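Local coordinates for F-actin-capping protein subunit alpha (Plasmodium berghei, PDB 7A0H), which caps actin filaments as an atypical, asymmetric homodimer of alpha subunits, probably by binding their fast-growing barbed ends, at the interface of chains A and B. Sequence-based numbering; all coordinates share one arbitrary frame. Chains: chain A/B, F-actin-capping protein subunit alpha.

Contacts 1, 2 and 3 are neighbouring patches of the homodimer interface: the centres of their C-alpha atoms lie about 20 Å apart for contacts 1 and 2, 16 Å for contacts 1 and 3, and 15 Å for contacts 2 and 3. In contacts 1 and 2 the long helix of chain B, 243-281, contributes B:Ile269 and B:Asn279. Positions 183 and 217 recur from opposite chains: they receive A:Lys282 in contact 1 and the end of the B helix in contact 2. Contact 3 brings together the N-terminal helical regions, and A:Asn224 with B:Asn224. The unequal partners reflect an asymmetric dimer.

Contact 1: the interface of chains A and B. Residues chain A 276-277, 282; chain B 183, 217, 219, 269-270, 273.
A:Lys282 and B:Ile269 bury 63 and 45 Å² here, where the C-terminal segment of one capping-protein alpha subunit packs against the long helix 243-281 and strand 206-218 of the other. The lysine lays its aliphatic chain across the face of the B:Tyr219 ring, with CD 3.5 Å from the ring centroid in a CH-pi contact. Its chain is extended as far as CE and turns at the last torsion (chi4 49°), which swings the amino group towards B:Tyr183. There NZ donates to the phenol OH at 2.8 Å, arriving at the ring edge and in its plane. The same NZ also donates to the backbone O of A:Leu276 at 3.0 Å, tilted 25° from the carbonyl plane, tying the lysine to its own 3-10 turn. Water 1 sits close to both NZ and the B:Tyr183 hydroxyl. At the bend, A:Lys282 CE packs tightly on B:Leu217 CD1.

B:Ile269 uses both its branches. Its CG2 methyl lies 3.6 Å from A:Leu276 CD1, the two side chains running past each other in opposite directions, and also borders A:Lys282 CD. Its longer branch leaves at roughly a right angle to that methyl and ends with CD1 3.8 Å from A:Ile277 CG1, where the side chains cross nearly at right angles. The surface under the lysine is steadied from within chain B: the B:Tyr219 hydroxyl OH is hydrogen-bonded to B:Ser273 OG at 2.9 Å.

Contact 2: the interface of chains A and B. Residues chain A 181, 183, 217, 220; chain B 279, 283.
B:Asn279, near the end of the long helix 243-281, meets A:Leu217, A:Phe220 and A:Tyr183 on the beta-sheet of the other subunit, an interface built from two alpha chains of the F-actin-capping protein family. The van der Waals contacts come first. A:Leu217 has CG anti to its backbone nitrogen (chi1 -176°), and its two methyls both reach the asparagine: CD2 lies 3.8 Å from B:Asn279 CB, with CD1 beside the same carbon. B:Ile283, just beyond the helix, sends its longer branch to the backbone of this leucine, placing CD1 3.9 Å from A:Leu217 CA. Further back along that branch, CG1 touches A:Arg181 NH1 at 3.8 Å, the two side chains crossing obliquely.

Flat groups meet at steep angles. The B:Asn279 amide is turned 76° from the A:Phe220 ring, and its ND2 is 4.0 Å from CE1 in a loose van der Waals contact. On the other branch of the amide, OD1 is 3.7 Å from A:Tyr183 OH, and the tyrosine ring is also steeply inclined to the amide plane.

Polar linkage runs through water 2. A:Arg181 NH1 bonds water 2 at 3.0 Å, with the water in the guanidinium plane and the bond nearly straight (164° at the hydrogen). The A:Tyr183 phenol OH lies 2.8 Å from water 2. The backbone O of B:Asn279 completes the bridge, 3.0 Å from water 2, joining two neighbouring side chains of chain A to the closing turn of the chain B helix.

Contact 3: the interface of chains A and B. Residues chain A 18, 20, 224, 226; chain B 23, 224.
Extended torsions beyond CG carry the amino group of B:Lys23 out to A:Asn18, while chi1 of -58° at B:Asn224 sets its carboxamide beside A:Pro20. In these two subunits of the F-actin-capping protein alpha family, the first encounter joins N-terminal helical regions, and the second sets a loop of chain B against the A:Pro20 segment. B:Lys23 starts from the short 3-10 turn 21-23 and crosses the side chain of A:Asn18, at the C-terminal end of helix 3-18, obliquely. Its CE methylene lies 3.6 Å from A:Asn18 ND2, and NZ is 3.4 Å from the backbone O of A:Asn18. The lysine therefore runs past the amide, and a positive charge near the carbonyl end of the helix is probably electrostatically favourable.

The B:Asn224 carboxamide rests against the proline ring along several of its atoms. OD1 lies nearest to A:Pro20 CD, with CG of the ring also close by, while the carboxamide carbon CG is 3.8 Å from A:Pro20 CB. The other arm of the carboxamide, ND2, lies 3.7 Å from A:Asn226 CB. B:Asn224 CB approaches the backbone O of A:Asn224 at 3.9 Å. Residue 224 belongs to a strand in chain A and to a loop in chain B.

Water 3 bridges the subunits. B:Asn224 ND2 reaches water 3 at 3.3 Å in a nearly straight bond (167° at the hydrogen), and the backbone O of A:Asn18 lies 3.0 Å from water 3. A:Asn226 ND2 adds a weak link to the same water.

Contact 1: the interface of chains A and B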
ATOM      1  N   LEU A 276       3.473  13.606  12.901  1.00108.36           N
ATOM      2  CA  LEU A 276       2.682  12.631  12.162  1.00112.56           C
ATOM      3  C   LEU A 276       3.356  12.172  10.877  1.00101.04           C
ATOM      4  O   LEU A 276       3.378  10.971  10.552  1.00 79.07           O
ATOM      5  CB  LEU A 276       1.320  13.227  11.826  1.00104.78           C
ATOM      6  CG  LEU A 276       0.283  13.292  12.932  1.00116.32           C
ATOM      7  CD1 LEU A 276      -1.112  13.375  12.352  1.00 98.41           C
ATOM      8  CD2 LEU A 276       0.405  12.094  13.784  1.00 94.09           C
ATOM      9  N   ILE A 277       3.897  13.126  10.128  1.00 94.55           N
ATOM     10  CA  ILE A 277       4.506  12.846   8.839  1.00 98.64           C
ATOM     11  C   ILE A 277       5.562  11.771   8.997  1.00 97.09           C
ATOM     12  O   ILE A 277       5.600  10.793   8.237  1.00 96.02           O
ATOM     13  CB  ILE A 277       5.095  14.150   8.276  1.00117.11           C
ATOM     14  CG1 ILE A 277       3.948  15.150   8.127  1.00116.68           C
ATOM     15  CG2 ILE A 277       5.753  13.891   6.971  1.00115.90           C
ATOM     16  CD1 ILE A 277       4.198  16.440   8.827  1.00106.57           C
ATOM     17  N   LYS A 282       0.019   6.243  12.464  1.00 73.05           N
ATOM     18  CA  LYS A 282      -0.988   7.279  12.284  1.00 67.47           C
ATOM     19  C   LYS A 282      -2.344   6.836  12.791  1.00 76.12           C
ATOM     20  O   LYS A 282      -3.210   7.671  13.082  1.00 76.49           O
ATOM     21  CB  LYS A 282      -1.059   7.688  10.810  1.00 75.35           C
ATOM     22  CG  LYS A 282       0.257   8.365  10.308  1.00 65.92           C
ATOM     23  CD  LYS A 282       0.126   8.720   8.857  1.00 77.78           C
ATOM     24  CE  LYS A 282       1.403   9.460   8.323  1.00 81.98           C
ATOM     25  NZ  LYS A 282       2.684   8.744   8.687  1.00 68.30           N
TER
ATOM     26  N   TYR B 183      10.772   5.971   7.109  1.00 88.11           N
ATOM     27  CA  TYR B 183      10.457   5.348   8.384  1.00102.68           C
ATOM     28  C   TYR B 183      11.652   4.521   8.856  1.00 97.40           C
ATOM     29  O   TYR B 183      12.096   4.637  10.004  1.00116.64           O
ATOM     30  CB  TYR B 183       9.194   4.477   8.225  1.00 80.68           C
ATOM     31  CG  TYR B 183       7.903   5.243   7.922  1.00 75.64           C
ATOM     32  CD1 TYR B 183       7.384   6.200   8.804  1.00 69.26           C
ATOM     33  CD2 TYR B 183       7.198   4.986   6.752  1.00 67.87           C
ATOM     34  CE1 TYR B 183       6.218   6.879   8.521  1.00 66.78           C
ATOM     35  CE2 TYR B 183       6.029   5.679   6.469  1.00 66.90           C
ATOM     36  CZ  TYR B 183       5.543   6.591   7.369  1.00 66.90           C
ATOM     37  OH  TYR B 183       4.373   7.225   7.074  1.00 67.18           O
ATOM     38  N   LEU B 217       3.348  12.106   1.014  1.00 95.90           N
ATOM     39  CA  LEU B 217       3.371  11.302   2.220  1.00 83.17           C
ATOM     40  C   LEU B 217       2.783   9.935   1.948  1.00 80.26           C
ATOM     41  O   LEU B 217       1.849   9.800   1.154  1.00 73.62           O
ATOM     42  CB  LEU B 217       2.672  12.081   3.339  1.00 78.42           C
ATOM     43  CG  LEU B 217       2.315  11.381   4.667  1.00107.07           C
ATOM     44  CD1 LEU B 217       3.334  10.570   5.656  1.00 75.17           C
ATOM     45  CD2 LEU B 217       1.632  12.649   5.377  1.00 93.20           C
ATOM     46  N   TYR B 219       1.710   6.322   4.110  1.00 81.56           N
ATOM     47  CA  TYR B 219       1.504   5.673   5.381  1.00 60.25           C
ATOM     48  C   TYR B 219       2.401   4.460   5.546  1.00 56.75           C
ATOM     49  O   TYR B 219       2.610   3.669   4.621  1.00 59.41           O
ATOM     50  CB  TYR B 219       0.043   5.265   5.517  1.00 60.56           C
ATOM     51  CG  TYR B 219      -0.912   6.354   5.901  1.00 60.69           C
ATOM     52  CD1 TYR B 219      -0.981   7.527   5.202  1.00 68.42           C
ATOM     53  CD2 TYR B 219      -1.773   6.194   6.973  1.00 65.13           C
ATOM     54  CE1 TYR B 219      -1.882   8.511   5.559  1.00 80.54           C
ATOM     55  CE2 TYR B 219      -2.653   7.158   7.320  1.00 67.46           C
ATOM     56  CZ  TYR B 219      -2.716   8.316   6.615  1.00 64.48           C
ATOM     57  OH  TYR B 219      -3.620   9.271   6.980  1.00 68.51           O
ATOM     58  N   ILE B 269      -3.830  14.622   7.501  1.00 74.69           N
ATOM     59  CA  ILE B 269      -3.480  13.270   7.872  1.00 80.99           C
ATOM     60  C   ILE B 269      -4.542  12.705   8.797  1.00 75.76           C
ATOM     61  O   ILE B 269      -5.171  11.687   8.499  1.00 73.28           O
ATOM     62  CB  ILE B 269      -2.088  13.254   8.511  1.00 87.06           C
ATOM     63  CG1 ILE B 269      -1.025  13.592   7.458  1.00117.47           C
ATOM     64  CG2 ILE B 269      -1.813  11.929   9.131  1.00 81.77           C
ATOM     65  CD1 ILE B 269       0.335  13.830   8.030  1.00 83.21           C
ATOM     66  N   ALA B 270      -4.843  13.438   9.862  1.00 81.32           N
ATOM     67  CA  ALA B 270      -5.770  12.955  10.857  1.00 73.08           C
ATOM     68  C   ALA B 270      -7.125  12.735  10.236  1.00 88.06           C
ATOM     69  O   ALA B 270      -7.827  11.773  10.582  1.00 74.07           O
ATOM     70  CB  ALA B 270      -5.878  13.952  12.005  1.00 73.05           C
ATOM     71  N   SER B 273      -6.645   9.365   8.182  1.00 75.29           N
ATOM     72  CA  SER B 273      -6.546   8.298   9.149  1.00 64.24           C
ATOM     73  C   SER B 273      -7.905   7.977   9.718  1.00 75.18           C
ATOM     74  O   SER B 273      -8.292   6.802   9.851  1.00 67.11           O
ATOM     75  CB  SER B 273      -5.605   8.727  10.248  1.00 66.87           C
ATOM     76  OG  SER B 273      -4.286   8.853   9.815  1.00 66.98           O
TER
HETATM   77  O   HOH W   1       2.130   6.316   9.110  1.00 56.93           O

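Contact 2: the interface of chains A and B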
ATOM      1  N   ARG A 181     -16.673  -7.848   0.316  1.00 50.32           N
ATOM      2  CA  ARG A 181     -17.601  -6.762   0.030  1.00 64.62           C
ATOM      3  C   ARG A 181     -17.162  -6.067  -1.254  1.00 62.80           C
ATOM      4  O   ARG A 181     -15.973  -5.869  -1.479  1.00 58.55           O
ATOM      5  CB  ARG A 181     -17.589  -5.806   1.221  1.00 52.93           C
ATOM      6  CG  ARG A 181     -18.140  -6.480   2.553  1.00 58.78           C
ATOM      7  CD  ARG A 181     -18.042  -5.586   3.872  1.00 58.35           C
ATOM      8  NE  ARG A 181     -18.637  -4.279   3.648  1.00 55.54           N
ATOM      9  CZ  ARG A 181     -17.945  -3.159   3.472  1.00 63.82           C
ATOM     10  NH1 ARG A 181     -16.627  -3.153   3.552  1.00 56.96           N
ATOM     11  NH2 ARG A 181     -18.589  -2.036   3.215  1.00 55.02           N
ATOM     12  N   TYR A 183     -18.027  -2.785  -3.889  1.00 96.73           N
ATOM     13  CA  TYR A 183     -18.690  -1.529  -4.194  1.00 93.38           C
ATOM     14  C   TYR A 183     -19.153  -1.535  -5.633  1.00 96.91           C
ATOM     15  O   TYR A 183     -18.533  -2.142  -6.507  1.00105.05           O
ATOM     16  CB  TYR A 183     -17.794  -0.341  -3.901  1.00 89.19           C
ATOM     17  CG  TYR A 183     -17.534  -0.111  -2.411  1.00104.14           C
ATOM     18  CD1 TYR A 183     -18.394  -0.621  -1.415  1.00101.58           C
ATOM     19  CD2 TYR A 183     -16.425   0.620  -1.990  1.00 84.78           C
ATOM     20  CE1 TYR A 183     -18.129  -0.393  -0.033  1.00 93.60           C
ATOM     21  CE2 TYR A 183     -16.161   0.853  -0.641  1.00 87.00           C
ATOM     22  CZ  TYR A 183     -16.998   0.345   0.332  1.00 93.35           C
ATOM     23  OH  TYR A 183     -16.677   0.598   1.654  1.00 82.90           O
ATOM     24  N   LEU A 217      -8.867  -3.606   4.247  1.00 46.39           N
ATOM     25  CA  LEU A 217      -9.546  -2.602   3.438  1.00 53.49           C
ATOM     26  C   LEU A 217      -8.709  -2.498   2.149  1.00 54.68           C
ATOM     27  O   LEU A 217      -7.464  -2.379   2.194  1.00 47.28           O
ATOM     28  CB  LEU A 217      -9.624  -1.263   4.156  1.00 55.34           C
ATOM     29  CG  LEU A 217     -10.401  -0.104   3.491  1.00 56.44           C
ATOM     30  CD1 LEU A 217     -11.983  -0.464   3.424  1.00 55.01           C
ATOM     31  CD2 LEU A 217     -10.149   1.208   4.172  1.00 54.53           C
ATOM     32  N   PHE A 220     -10.457   2.589  -1.087  1.00 68.41           N
ATOM     33  CA  PHE A 220     -10.444   3.745  -0.199  1.00 65.28           C
ATOM     34  C   PHE A 220     -10.196   4.988  -1.041  1.00 80.19           C
ATOM     35  O   PHE A 220      -9.098   5.177  -1.596  1.00 66.17           O
ATOM     36  CB  PHE A 220      -9.388   3.573   0.903  1.00 58.35           C
ATOM     37  CG  PHE A 220      -9.280   4.771   1.855  1.00 69.21           C
ATOM     38  CD1 PHE A 220     -10.320   5.094   2.703  1.00 63.49           C
ATOM     39  CD2 PHE A 220      -8.138   5.570   1.890  1.00 72.00           C
ATOM     40  CE1 PHE A 220     -10.238   6.195   3.567  1.00 71.89           C
ATOM     41  CE2 PHE A 220      -8.041   6.666   2.754  1.00 83.84           C
ATOM     42  CZ  PHE A 220      -9.102   6.978   3.610  1.00 64.60           C
TER
ATOM     43  N   ASN B 279     -13.783   3.351   7.477  1.00 57.02           N
ATOM     44  CA  ASN B 279     -14.161   2.406   6.445  1.00 61.29           C
ATOM     45  C   ASN B 279     -13.760   1.014   6.886  1.00 52.42           C
ATOM     46  O   ASN B 279     -14.381   0.025   6.487  1.00 55.08           O
ATOM     47  CB  ASN B 279     -13.522   2.753   5.087  1.00 65.27           C
ATOM     48  CG  ASN B 279     -14.327   3.771   4.314  1.00 71.42           C
ATOM     49  OD1 ASN B 279     -15.241   3.451   3.567  1.00 96.55           O
ATOM     50  ND2 ASN B 279     -13.993   5.010   4.508  1.00 74.50           N
ATOM     51  N   ILE B 283     -16.061  -2.999   7.653  1.00 55.88           N
ATOM     52  CA  ILE B 283     -15.784  -4.348   7.237  1.00 60.19           C
ATOM     53  C   ILE B 283     -16.318  -5.389   8.213  1.00 63.05           C
ATOM     54  O   ILE B 283     -16.503  -6.574   7.818  1.00 52.96           O
ATOM     55  CB  ILE B 283     -14.262  -4.488   7.103  1.00 51.34           C
ATOM     56  CG1 ILE B 283     -13.734  -3.566   5.991  1.00 56.26           C
ATOM     57  CG2 ILE B 283     -13.876  -5.925   6.842  1.00 48.74           C
ATOM     58  CD1 ILE B 283     -12.244  -3.577   6.023  1.00 40.85           C
TER
HETATM   59  O   HOH W   2     -15.205  -0.539   3.705  1.00 60.75           O

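Contact 3: the interface of chains A and B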
ATOM      1  N   ASN A  18       4.207  -6.533  -4.572  1.00101.95           N
ATOM      2  CA  ASN A  18       3.978  -5.202  -4.033  1.00107.55           C
ATOM      3  C   ASN A  18       2.648  -4.607  -4.471  1.00 97.17           C
ATOM      4  O   ASN A  18       2.243  -3.565  -3.940  1.00 92.51           O
ATOM      5  CB  ASN A  18       5.142  -4.309  -4.483  1.00 91.76           C
ATOM      6  CG  ASN A  18       6.400  -4.526  -3.641  1.00115.30           C
ATOM      7  OD1 ASN A  18       7.443  -4.901  -4.161  1.00121.75           O
ATOM      8  ND2 ASN A  18       6.292  -4.324  -2.338  1.00131.30           N
ATOM      9  N   PRO A  20      -1.320  -3.970  -4.791  1.00 80.73           N
ATOM     10  CA  PRO A  20      -2.541  -4.208  -3.972  1.00 72.85           C
ATOM     11  C   PRO A  20      -3.497  -5.150  -4.686  1.00 75.69           C
ATOM     12  O   PRO A  20      -3.445  -5.275  -5.919  1.00 73.69           O
ATOM     13  CB  PRO A  20      -3.142  -2.805  -3.799  1.00 78.43           C
ATOM     14  CG  PRO A  20      -2.658  -2.047  -5.032  1.00 78.53           C
ATOM     15  CD  PRO A  20      -1.291  -2.593  -5.325  1.00 67.62           C
ATOM     16  N   ASN A 224      -7.221   1.505  -5.105  1.00 59.32           N
ATOM     17  CA  ASN A 224      -6.944   0.166  -4.625  1.00 79.08           C
ATOM     18  C   ASN A 224      -5.872   0.273  -3.555  1.00 64.71           C
ATOM     19  O   ASN A 224      -4.786   0.784  -3.822  1.00 64.59           O
ATOM     20  CB  ASN A 224      -6.476  -0.756  -5.749  1.00 75.71           C
ATOM     21  CG  ASN A 224      -7.544  -0.987  -6.790  1.00 79.72           C
ATOM     22  OD1 ASN A 224      -8.528  -1.670  -6.534  1.00 82.07           O
ATOM     23  ND2 ASN A 224      -7.346  -0.442  -7.968  1.00 73.24           N
ATOM     24  N   ASN A 226      -4.462  -1.712   0.464  1.00 58.79           N
ATOM     25  CA  ASN A 226      -4.214  -3.027   1.056  1.00 61.49           C
ATOM     26  C   ASN A 226      -3.904  -2.814   2.526  1.00 61.65           C
ATOM     27  O   ASN A 226      -2.804  -3.136   2.988  1.00 59.61           O
ATOM     28  CB  ASN A 226      -3.084  -3.725   0.310  1.00 60.55           C
ATOM     29  CG  ASN A 226      -2.972  -5.207   0.601  1.00 68.57           C
ATOM     30  OD1 ASN A 226      -3.904  -5.912   1.084  1.00 63.57           O
ATOM     31  ND2 ASN A 226      -1.801  -5.721   0.259  1.00 67.51           N
TER
ATOM     32  N   LYS B  23       9.184   2.873  -3.827  1.00143.57           N
ATOM     33  CA  LYS B  23       9.394   1.663  -4.598  1.00137.08           C
ATOM     34  C   LYS B  23       9.942   1.938  -5.993  1.00136.73           C
ATOM     35  O   LYS B  23      10.461   1.011  -6.623  1.00136.25           O
ATOM     36  CB  LYS B  23       8.051   0.929  -4.682  1.00129.82           C
ATOM     37  CG  LYS B  23       7.490   0.494  -3.308  1.00126.99           C
ATOM     38  CD  LYS B  23       6.087  -0.158  -3.395  1.00127.45           C
ATOM     39  CE  LYS B  23       5.611  -0.802  -2.058  1.00112.84           C
ATOM     40  NZ  LYS B  23       4.191  -1.336  -2.168  1.00113.33           N
ATOM     41  N   ASN B 224       0.241   1.739  -0.140  1.00 73.02           N
ATOM     42  CA  ASN B 224      -0.711   2.137  -1.170  1.00 67.61           C
ATOM     43  C   ASN B 224      -1.537   3.339  -0.740  1.00 77.37           C
ATOM     44  O   ASN B 224      -2.251   3.910  -1.568  1.00 72.51           O
ATOM     45  CB  ASN B 224      -1.645   0.983  -1.545  1.00 65.90           C
ATOM     46  CG  ASN B 224      -0.898  -0.238  -2.032  1.00 80.92           C
ATOM     47  OD1 ASN B 224      -0.370  -0.268  -3.138  1.00102.35           O
ATOM     48  ND2 ASN B 224      -0.827  -1.253  -1.178  1.00 76.89           N
TER
HETATM   49  O   HOH W   3       0.479  -4.228  -1.668  1.00 65.38           O